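Local coordinates for Q protein (Phage 21, PDB 6P1C), which belongs to the phage Q family of transcription antitermination proteins and probably acts by binding DNA, at residues W19-G24 with L85-H90; W23-Y28 with R55-D60. All coordinates share one frame; numbering follows the deposited sequence.

Contact 1: residues W19-G24 with L85-H90. Residue 24 of segment 19-24 comes from a tag, linker or insertion.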
# COMPACT_ATOMS: atom_id res chain seq x y z
N TRP A 19 -8.94 -3.69 -4.95
CA TRP A 19 -9.37 -2.76 -3.92
C TRP A 19 -8.26 -1.79 -3.56
O TRP A 19 -8.51 -0.60 -3.35
CB TRP A 19 -9.83 -3.51 -2.67
CG TRP A 19 -11.28 -3.94 -2.74
CD1 TRP A 19 -11.74 -5.20 -2.69
CD2 TRP A 19 -12.42 -3.09 -2.87
NE1 TRP A 19 -13.12 -5.20 -2.78
CE2 TRP A 19 -13.56 -3.91 -2.89
CE3 TRP A 19 -12.59 -1.70 -2.97
CZ2 TRP A 19 -14.86 -3.41 -3.02
CZ3 TRP A 19 -13.87 -1.20 -3.09
CH2 TRP A 19 -14.99 -2.05 -3.11
N LEU A 20 -7.02 -2.29 -3.46
CA LEU A 20 -5.91 -1.42 -3.09
C LEU A 20 -5.56 -0.45 -4.21
O LEU A 20 -5.12 0.66 -3.94
CB LEU A 20 -4.68 -2.24 -2.69
CG LEU A 20 -4.83 -3.05 -1.39
CD1 LEU A 20 -3.60 -3.90 -1.10
CD2 LEU A 20 -5.12 -2.15 -0.18
N GLU A 21 -5.79 -0.83 -5.48
CA GLU A 21 -5.61 0.11 -6.58
C GLU A 21 -6.63 1.24 -6.50
O GLU A 21 -6.30 2.43 -6.67
CB GLU A 21 -5.72 -0.61 -7.93
CG GLU A 21 -4.54 -1.47 -8.27
CD GLU A 21 -3.33 -0.64 -8.70
OE1 GLU A 21 -3.51 0.48 -9.24
OE2 GLU A 21 -2.19 -1.13 -8.53
N LEU A 22 -7.90 0.88 -6.28
CA LEU A 22 -8.93 1.92 -6.17
C LEU A 22 -8.65 2.81 -4.96
O LEU A 22 -8.75 4.04 -5.05
CB LEU A 22 -10.32 1.28 -6.07
CG LEU A 22 -10.81 0.53 -7.29
CD1 LEU A 22 -12.11 -0.23 -7.01
CD2 LEU A 22 -11.03 1.50 -8.45
N TRP A 23 -8.27 2.19 -3.83
CA TRP A 23 -7.93 2.94 -2.63
C TRP A 23 -6.74 3.85 -2.86
O TRP A 23 -6.74 5.01 -2.43
CB TRP A 23 -7.68 1.96 -1.47
CG TRP A 23 -7.03 2.54 -0.27
CD1 TRP A 23 -7.62 3.29 0.73
CD2 TRP A 23 -5.65 2.40 0.11
NE1 TRP A 23 -6.68 3.63 1.69
CE2 TRP A 23 -5.47 3.10 1.32
CE3 TRP A 23 -4.56 1.76 -0.47
CZ2 TRP A 23 -4.25 3.16 1.96
CZ3 TRP A 23 -3.33 1.83 0.18
CH2 TRP A 23 -3.20 2.53 1.38
N GLY A 24 -5.69 3.35 -3.50
CA GLY A 24 -4.52 4.17 -3.73
C GLY A 24 -4.83 5.38 -4.59
O GLY A 24 -4.36 6.48 -4.30
N LEU A 85 2.48 2.44 -0.13
CA LEU A 85 1.89 3.69 -0.59
C LEU A 85 2.56 4.16 -1.87
O LEU A 85 1.88 4.63 -2.79
CB LEU A 85 2.02 4.76 0.50
CG LEU A 85 1.15 4.53 1.73
CD1 LEU A 85 1.60 5.41 2.91
CD2 LEU A 85 -0.28 4.75 1.42
N SER A 86 3.88 4.03 -1.96
CA SER A 86 4.57 4.38 -3.20
C SER A 86 3.98 3.60 -4.37
O SER A 86 3.72 4.17 -5.44
CB SER A 86 6.07 4.12 -3.09
OG SER A 86 6.68 5.05 -2.22
N TYR A 87 3.72 2.31 -4.16
CA TYR A 87 3.22 1.49 -5.26
C TYR A 87 1.76 1.83 -5.57
O TYR A 87 1.41 2.15 -6.72
CB TYR A 87 3.36 0.01 -4.93
CG TYR A 87 2.83 -0.88 -6.04
CD1 TYR A 87 1.57 -1.45 -5.96
CD2 TYR A 87 3.59 -1.11 -7.18
CE1 TYR A 87 1.07 -2.24 -7.01
CE2 TYR A 87 3.12 -1.91 -8.22
CZ TYR A 87 1.86 -2.47 -8.12
OH TYR A 87 1.39 -3.24 -9.13
N TYR A 88 0.89 1.77 -4.56
CA TYR A 88 -0.53 1.91 -4.85
C TYR A 88 -1.02 3.35 -4.94
O TYR A 88 -1.87 3.65 -5.78
CB TYR A 88 -1.36 1.16 -3.79
CG TYR A 88 -1.37 -0.34 -3.99
CD1 TYR A 88 -2.03 -0.91 -5.07
CD2 TYR A 88 -0.72 -1.19 -3.10
CE1 TYR A 88 -2.03 -2.29 -5.27
CE2 TYR A 88 -0.72 -2.56 -3.28
CZ TYR A 88 -1.38 -3.11 -4.36
OH TYR A 88 -1.39 -4.47 -4.53
N ALA A 89 -0.51 4.24 -4.10
CA ALA A 89 -0.99 5.61 -4.10
C ALA A 89 -0.26 6.43 -5.15
O ALA A 89 -0.88 6.99 -6.06
CB ALA A 89 -0.81 6.22 -2.71
N HIS A 90 1.07 6.52 -5.05
CA HIS A 90 1.85 7.30 -6.00
C HIS A 90 1.85 6.67 -7.38
O HIS A 90 2.02 7.37 -8.37
CB HIS A 90 3.28 7.47 -5.50
CG HIS A 90 4.09 8.44 -6.30
ND1 HIS A 90 5.46 8.37 -6.40
CD2 HIS A 90 3.72 9.53 -7.02
CE1 HIS A 90 5.90 9.35 -7.16
NE2 HIS A 90 4.87 10.07 -7.55
O HOH W 1 -1.32 -3.38 -9.05
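The phenol ring of Y88 lies between two side chains, with L20 over one face and an edge carbon, CD1, of its own neighbour Y87 over the opposite one. L20 approaches through CB, which sits 3.7 Å from the centroid of the Y88 ring and only 10° off the ring normal, a CH-pi contact; its CD1 continues along the same face toward CE2 and CZ. At the edge, in the plane of the Y88 ring, runs CG of E21. The E21 chain bends at chi2 (-75°), which swings a carboxylate rooted on the far side of its helix back toward Y88. Carboxylate and ring planes stand 65° apart, and OE2 comes within 3.5 Å of CD1 of Y88. A water bridges the two segments, donating to OE2 of E21 and hydrogen-bonded to OH of Y87 at 2.7 Å. On the other flank W23 reaches across with its six-membered ring, CH2 touching CD2 of L85 at 3.7 Å, while its NE1 bonds to S67. Between these flanks the backbones of helices 10-28 and 78-90 close in at G24, an inserted residue, whose CA lies 3.8 Å from CA of A89. Paired CA-H...O contacts run both ways here, from G24 CA to Y88 O and from A89 CA to G24 O. No direct hydrogen bond joins the segments: dispersion, CH-pi and weak CA-H...O contacts hold this buried crossing, a single water joins E21 to Y87 at its polar side, and the Y88 hydroxyl is satisfied by N17 of helix 10-28 itself.

Contact 2: residues W23-Y28 with R55-D60; sequences WGAWVY and RPMCND. Unlike the reference sequence in segment 23-28: W26 (reference His), V27 (reference Gly), Y28 (reference Leu). Residue 24 of segment 23-28 comes from a tag, linker or insertion.
W23 meets the loop through its backbone, CA lying 4.0 Å from SG of C58, while its CB points away from the loop and its indole NE1 bonds to S67 of helix 60-74. A25 follows, whose CB points toward the loop: it lies 3.4 Å from the carbonyl O of P56 and also packs on CB of M57, a selenomethionine. The R55 chain, bent at chi2 and chi3, folds back so that CA of A25 lies over one face of its guanidinium, offset toward the rim. NH2 of R55 passes 3.6 Å from N of A25 without bonding to it and finds its probable partner in the carbonyl O of A89. W26, where the reference sequence has histidine, carries much of the contact. With CG anti to the backbone N (chi1 -179°), its indole extends along the loop toward D60. SG of C58 stands 4.4 Å from the centroid of the five-membered ring in an oblique sulfur-aromatic contact, and the carbonyl O of N59 lies over one face, offset toward the rim. CB of M57 packs on CB of W26, its selenium reaching the indole obliquely from farther off, and its CE ends by O of A25. At the indole edge, NE1 donates to OD1 of D60 at 3.0 Å, nearly straight at 165° and in the ring plane, using the oxygen's anti lone pair; the carboxylate plane is turned 64° from the ring. Y28 closes the segment, CD2 of its ring at the guanidinium edge of R55. The loop is thus held mainly by apolar and sulfur contacts, with one direct hydrogen bond fixing the indole beside the start of helix 60-74, where N59 is the N-cap and bonds to D62 N.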
# COMPACT_ATOMS: atom_id res chain seq x y z
N TRP A 23 -8.27 2.19 -3.83
CA TRP A 23 -7.93 2.94 -2.63
C TRP A 23 -6.74 3.85 -2.86
O TRP A 23 -6.74 5.01 -2.43
CB TRP A 23 -7.68 1.96 -1.47
CG TRP A 23 -7.03 2.54 -0.27
CD1 TRP A 23 -7.62 3.29 0.73
CD2 TRP A 23 -5.65 2.40 0.11
NE1 TRP A 23 -6.68 3.63 1.69
CE2 TRP A 23 -5.47 3.10 1.32
CE3 TRP A 23 -4.56 1.76 -0.47
CZ2 TRP A 23 -4.25 3.16 1.96
CZ3 TRP A 23 -3.33 1.83 0.18
CH2 TRP A 23 -3.20 2.53 1.38
N GLY A 24 -5.69 3.35 -3.50
CA GLY A 24 -4.52 4.17 -3.73
C GLY A 24 -4.83 5.38 -4.59
O GLY A 24 -4.36 6.48 -4.30
N ALA A 25 -5.64 5.19 -5.64
CA ALA A 25 -6.08 6.35 -6.42
C ALA A 25 -6.89 7.32 -5.57
O ALA A 25 -6.72 8.54 -5.67
CB ALA A 25 -6.88 5.87 -7.64
N TRP A 26 -7.76 6.79 -4.71
CA TRP A 26 -8.57 7.63 -3.83
C TRP A 26 -7.70 8.45 -2.89
O TRP A 26 -7.89 9.66 -2.74
CB TRP A 26 -9.55 6.73 -3.07
CG TRP A 26 -10.49 7.41 -2.14
CD1 TRP A 26 -11.66 8.01 -2.48
CD2 TRP A 26 -10.37 7.52 -0.72
NE1 TRP A 26 -12.28 8.50 -1.36
CE2 TRP A 26 -11.50 8.23 -0.27
CE3 TRP A 26 -9.42 7.10 0.21
CZ2 TRP A 26 -11.72 8.52 1.07
CZ3 TRP A 26 -9.64 7.38 1.54
CH2 TRP A 26 -10.78 8.10 1.96
N VAL A 27 -6.71 7.80 -2.28
CA VAL A 27 -5.80 8.48 -1.37
C VAL A 27 -4.99 9.53 -2.11
O VAL A 27 -4.78 10.64 -1.59
CB VAL A 27 -4.88 7.46 -0.68
CG1 VAL A 27 -3.76 8.14 0.06
CG2 VAL A 27 -5.68 6.57 0.31
N TYR A 28 -4.49 9.20 -3.30
CA TYR A 28 -3.62 10.12 -4.02
C TYR A 28 -4.36 11.38 -4.45
O TYR A 28 -3.73 12.43 -4.60
CB TYR A 28 -3.04 9.42 -5.25
CG TYR A 28 -1.87 10.14 -5.87
CD1 TYR A 28 -0.62 10.11 -5.27
CD2 TYR A 28 -2.02 10.84 -7.05
CE1 TYR A 28 0.45 10.77 -5.84
CE2 TYR A 28 -0.95 11.51 -7.62
CZ TYR A 28 0.28 11.47 -7.01
OH TYR A 28 1.35 12.14 -7.59
N ARG A 55 -6.61 7.15 -12.82
CA ARG A 55 -7.14 5.81 -12.55
C ARG A 55 -8.47 5.89 -11.81
O ARG A 55 -8.77 6.90 -11.15
CB ARG A 55 -6.14 4.99 -11.73
CG ARG A 55 -4.71 5.09 -12.24
CD ARG A 55 -3.88 6.01 -11.34
NE ARG A 55 -3.59 5.39 -10.06
CZ ARG A 55 -3.03 6.02 -9.03
NH1 ARG A 55 -2.70 7.31 -9.13
NH2 ARG A 55 -2.80 5.37 -7.91
N PRO A 56 -9.31 4.85 -11.90
CA PRO A 56 -10.57 4.87 -11.15
C PRO A 56 -10.33 4.74 -9.65
O PRO A 56 -9.33 4.18 -9.20
CB PRO A 56 -11.34 3.65 -11.69
CG PRO A 56 -10.25 2.70 -12.13
CD PRO A 56 -9.12 3.60 -12.66
N MSE A 57 -11.27 5.29 -8.88
CA MSE A 57 -11.17 5.24 -7.43
C MSE A 57 -12.47 4.81 -6.76
O MSE A 57 -13.54 4.89 -7.36
CB MSE A 57 -10.73 6.60 -6.90
CG MSE A 57 -11.70 7.72 -7.12
SE MSE A 57 -10.98 9.47 -6.58
CE MSE A 57 -9.47 9.55 -7.77
N CYS A 58 -12.37 4.38 -5.50
CA CYS A 58 -13.54 3.93 -4.75
C CYS A 58 -14.31 5.13 -4.19
O CYS A 58 -13.86 6.28 -4.27
CB CYS A 58 -13.11 3.01 -3.61
SG CYS A 58 -11.82 3.72 -2.57
N ASN A 59 -15.48 4.85 -3.62
CA ASN A 59 -16.27 5.88 -2.96
C ASN A 59 -15.65 6.21 -1.61
O ASN A 59 -14.70 5.56 -1.15
CB ASN A 59 -17.72 5.43 -2.80
CG ASN A 59 -17.85 4.15 -2.02
OD1 ASN A 59 -17.49 4.08 -0.84
ND2 ASN A 59 -18.35 3.11 -2.68
N ASP A 60 -16.18 7.26 -0.98
CA ASP A 60 -15.62 7.72 0.29
C ASP A 60 -15.79 6.68 1.39
O ASP A 60 -14.90 6.52 2.23
CB ASP A 60 -16.26 9.04 0.71
CG ASP A 60 -15.75 10.22 -0.09
OD1 ASP A 60 -14.75 10.05 -0.84
OD2 ASP A 60 -16.38 11.32 0.01

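In the fold
Contacts 1 and 2 use overlapping segments of helix 10-28, sharing W23 and G24, with their centres about 8 Å apart. Along the chain the helix comes first, then loop 55-60, which leads into helix 60-74, and lastly helix 78-90. The C-terminal part of helix 10-28 touches both loop 55-60 and helix 78-90. The two partners also meet each other, the probable bond between R55 and A89 tying contact 2 to contact 1. Contact 1 is nearer the chain centre. Together they hold loop 55-60 and helix 78-90 against helix 10-28 in this all-helical protein.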